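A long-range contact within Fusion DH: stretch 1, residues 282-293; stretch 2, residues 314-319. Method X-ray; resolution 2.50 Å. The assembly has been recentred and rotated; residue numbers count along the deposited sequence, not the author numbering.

Stretch 1, residues 282-293: VRVHHSGAKSLR
Stretch 2, residues 314-319: NAVVSV

Antiparallel pairing of strand 282-284, which begins earlier in the chain, with strand 315-319 joins the two stretches; their axes run at 174° and approach to 4.9 Å. In register, Val-282 faces Val-319 (CA to CA 4.5 Å), Arg-283 faces Ser-318 (CA to CA 5.5 Å) and Val-284 faces Val-317 (CA to CA 4.3 Å). The middle pair is the hydrogen-bonded one: Arg-283 N donates to Ser-318 O at 3.1 Å and Ser-318 N to Arg-283 O at 3.0 Å, both nearly linear (170° and 168°). The flanking valine pairs are non-hydrogen-bonded, and there CA-H...O contacts close the gap: Val-282 CA to Ser-318 O, 3.5 Å; Val-317 CA to Arg-283 O, 3.4 Å; Val-284 CA to Val-316 O, 3.5 Å. Apart from Val-316, the paired strands are extended, for example -91/118 at Val-282 and -148/147 at Val-317.

Val-316 has the largest area covered by the partner stretch, 103 Å² of a contact that buries 553 Å² in all. Its phi/psi of -112/-55 departs from the extended form of its neighbours, and Val-316 O accepts a short hydrogen bond from His-285 N (2.7 Å, 161°), carrying the pairing one residue beyond strand 282-284. Its side chain (chi1 168°, t) reaches the part of stretch 1 that comes back after the turn: Val-316 CG1 lies 3.9 Å from Ala-289 CB and 3.9 Å from Leu-292 CD2. Ala-289 (-60/139) offers a small methyl here, while Leu-292 (-147/142; chi1 m, chi2 t), buried and in the returning strand, extends a longer branched chain. Between them and His-286, Ser-287 and Gly-288 stay clear of stretch 2; Gly-288 has phi/psi of 80/10, a positive phi that glycine readily adopts.

His-285 (-95/-27, chi1 m, chi2 -89°) gives up 53 Å². Its CA-to-CB bond points toward stretch 2, with His-285 CB 3.7 Å from Ala-315 O, and the His-285 ring presents an edge to Val-317 N (CD2 to N, 4.2 Å) and to Ser-318 OG (NE2 to OG, 4.2 Å), too distant for a hydrogen bond. The CA-to-CB bond of His-286 (-147/134, chi1 m, chi2 103°) points sideways, and its ring edge also meets stretch 2: His-286 ND1 donates to Ala-315 O at 3.2 Å and 166°, a polar side chain satisfying a backbone carbonyl at an exposed site.

Ser-318 (-131/154, chi1 p) loses 52 Å². Its small side chain shares a sheet face with Arg-283, Ser-318 OG lying 4.2 Å from Arg-283 CB. The arginine (chi1 t, chi2 t, chi3 -101° between wells, chi4 87°) leads its end away, and its guanidinium is hydrogen-bonded elsewhere in the structure. The other face carries the valines: Val-282 CG2 meets Val-319 CG1 at 4.2 Å, and Val-284 CG2 meets Val-317 CG2 at 4.1 Å. Val-282, Val-284 and Val-319 are t, Val-317 is p (55°). Beta-branched and apolar, they suit extended backbone on this largely buried face.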

# COMPACT_ATOMS: atom_id res chain seq x y z
N VAL A 282 -17.87 -2.44 18.02
CA VAL A 282 -18.39 -3.41 17.04
C VAL A 282 -17.50 -4.67 17.09
O VAL A 282 -16.30 -4.57 16.90
CB VAL A 282 -18.38 -2.86 15.63
CG1 VAL A 282 -19.04 -3.82 14.71
CG2 VAL A 282 -19.11 -1.55 15.56
N ARG A 283 -18.09 -5.81 17.44
CA ARG A 283 -17.39 -7.06 17.67
C ARG A 283 -18.16 -8.13 16.94
O ARG A 283 -19.34 -8.30 17.19
CB ARG A 283 -17.36 -7.38 19.16
CG ARG A 283 -16.49 -8.62 19.49
CD ARG A 283 -16.43 -8.99 20.97
NE ARG A 283 -15.18 -8.51 21.59
CZ ARG A 283 -15.01 -7.30 22.12
NH1 ARG A 283 -16.01 -6.42 22.13
NH2 ARG A 283 -13.83 -6.97 22.62
N VAL A 284 -17.54 -8.76 15.94
CA VAL A 284 -18.14 -9.85 15.21
C VAL A 284 -17.58 -11.13 15.76
O VAL A 284 -16.38 -11.24 15.82
CB VAL A 284 -17.76 -9.81 13.76
CG1 VAL A 284 -18.33 -11.00 13.03
CG2 VAL A 284 -18.31 -8.55 13.14
N HIS A 285 -18.44 -12.09 16.15
CA HIS A 285 -17.95 -13.37 16.71
C HIS A 285 -17.85 -14.46 15.62
O HIS A 285 -17.08 -15.39 15.75
CB HIS A 285 -18.84 -13.86 17.88
CG HIS A 285 -19.14 -12.80 18.89
ND1 HIS A 285 -18.34 -12.56 19.98
CD2 HIS A 285 -20.14 -11.88 18.95
CE1 HIS A 285 -18.85 -11.56 20.69
NE2 HIS A 285 -19.92 -11.12 20.07
N HIS A 286 -18.66 -14.37 14.57
CA HIS A 286 -18.58 -15.32 13.42
C HIS A 286 -18.96 -14.58 12.13
O HIS A 286 -19.90 -13.88 12.08
CB HIS A 286 -19.52 -16.50 13.62
CG HIS A 286 -19.19 -17.34 14.80
ND1 HIS A 286 -19.90 -17.28 15.98
CD2 HIS A 286 -18.20 -18.23 15.00
CE1 HIS A 286 -19.41 -18.14 16.84
NE2 HIS A 286 -18.38 -18.74 16.27
N SER A 287 -18.17 -14.78 11.10
CA SER A 287 -18.27 -14.11 9.86
C SER A 287 -19.24 -14.86 9.01
O SER A 287 -19.52 -15.98 9.29
CB SER A 287 -16.90 -14.19 9.12
OG SER A 287 -15.96 -13.25 9.68
N GLY A 288 -19.76 -14.22 7.94
CA GLY A 288 -20.59 -14.96 6.99
C GLY A 288 -22.04 -15.24 7.33
O GLY A 288 -22.68 -15.95 6.60
N ALA A 289 -22.62 -14.65 8.36
CA ALA A 289 -24.03 -14.94 8.63
C ALA A 289 -24.93 -14.54 7.47
O ALA A 289 -24.70 -13.51 6.85
CB ALA A 289 -24.49 -14.25 9.89
N LYS A 290 -25.92 -15.39 7.16
CA LYS A 290 -26.84 -15.10 6.05
C LYS A 290 -28.11 -14.42 6.53
O LYS A 290 -28.75 -13.69 5.79
CB LYS A 290 -27.13 -16.36 5.25
CG LYS A 290 -28.25 -17.23 5.74
CD LYS A 290 -28.61 -18.24 4.66
CE LYS A 290 -30.00 -18.83 4.87
NZ LYS A 290 -30.72 -18.85 3.57
N SER A 291 -28.42 -14.62 7.80
CA SER A 291 -29.53 -13.91 8.42
C SER A 291 -29.33 -13.73 9.92
O SER A 291 -28.45 -14.34 10.50
CB SER A 291 -30.85 -14.64 8.13
OG SER A 291 -30.92 -15.83 8.82
N LEU A 292 -30.16 -12.89 10.52
CA LEU A 292 -29.98 -12.47 11.89
C LEU A 292 -31.28 -12.21 12.64
O LEU A 292 -32.23 -11.72 12.07
CB LEU A 292 -29.18 -11.18 11.90
CG LEU A 292 -27.75 -11.17 11.35
CD1 LEU A 292 -27.20 -9.79 11.56
CD2 LEU A 292 -26.82 -12.13 12.04
N ARG A 293 -31.31 -12.59 13.92
CA ARG A 293 -32.32 -12.15 14.85
C ARG A 293 -31.63 -11.13 15.73
O ARG A 293 -30.60 -11.41 16.36
CB ARG A 293 -32.86 -13.30 15.70
CG ARG A 293 -33.48 -14.44 14.89
CD ARG A 293 -34.48 -15.26 15.73
NE ARG A 293 -35.39 -14.34 16.45
CZ ARG A 293 -36.63 -14.04 16.11
NH1 ARG A 293 -37.22 -14.60 15.06
NH2 ARG A 293 -37.30 -13.17 16.85
N ASN A 314 -26.40 -19.04 17.38
CA ASN A 314 -25.03 -18.65 17.59
C ASN A 314 -24.97 -17.14 17.61
O ASN A 314 -25.57 -16.47 16.76
CB ASN A 314 -24.12 -19.14 16.45
CG ASN A 314 -24.24 -20.64 16.19
OD1 ASN A 314 -24.03 -21.50 17.07
ND2 ASN A 314 -24.57 -20.97 14.94
N ALA A 315 -24.22 -16.58 18.55
CA ALA A 315 -23.98 -15.15 18.60
C ALA A 315 -23.15 -14.72 17.37
O ALA A 315 -22.16 -15.35 17.05
CB ALA A 315 -23.24 -14.85 19.88
N VAL A 316 -23.55 -13.69 16.66
CA VAL A 316 -22.84 -13.28 15.46
C VAL A 316 -22.17 -11.94 15.66
O VAL A 316 -20.98 -11.80 15.40
CB VAL A 316 -23.77 -13.17 14.25
CG1 VAL A 316 -23.12 -12.48 13.06
CG2 VAL A 316 -24.27 -14.53 13.86
N VAL A 317 -22.94 -10.92 16.04
CA VAL A 317 -22.35 -9.60 16.18
C VAL A 317 -23.03 -8.84 17.24
O VAL A 317 -24.23 -9.01 17.49
CB VAL A 317 -22.41 -8.83 14.85
CG1 VAL A 317 -23.80 -8.76 14.33
CG2 VAL A 317 -21.85 -7.43 14.99
N SER A 318 -22.25 -8.00 17.91
CA SER A 318 -22.82 -7.00 18.80
C SER A 318 -22.21 -5.61 18.52
O SER A 318 -21.07 -5.51 18.02
CB SER A 318 -22.61 -7.43 20.26
OG SER A 318 -21.30 -7.24 20.67
N VAL A 319 -22.98 -4.55 18.84
CA VAL A 319 -22.60 -3.15 18.61
C VAL A 319 -22.86 -2.41 19.87
O VAL A 319 -24.01 -2.26 20.29
CB VAL A 319 -23.40 -2.53 17.47
CG1 VAL A 319 -22.94 -1.13 17.13
CG2 VAL A 319 -23.28 -3.40 16.24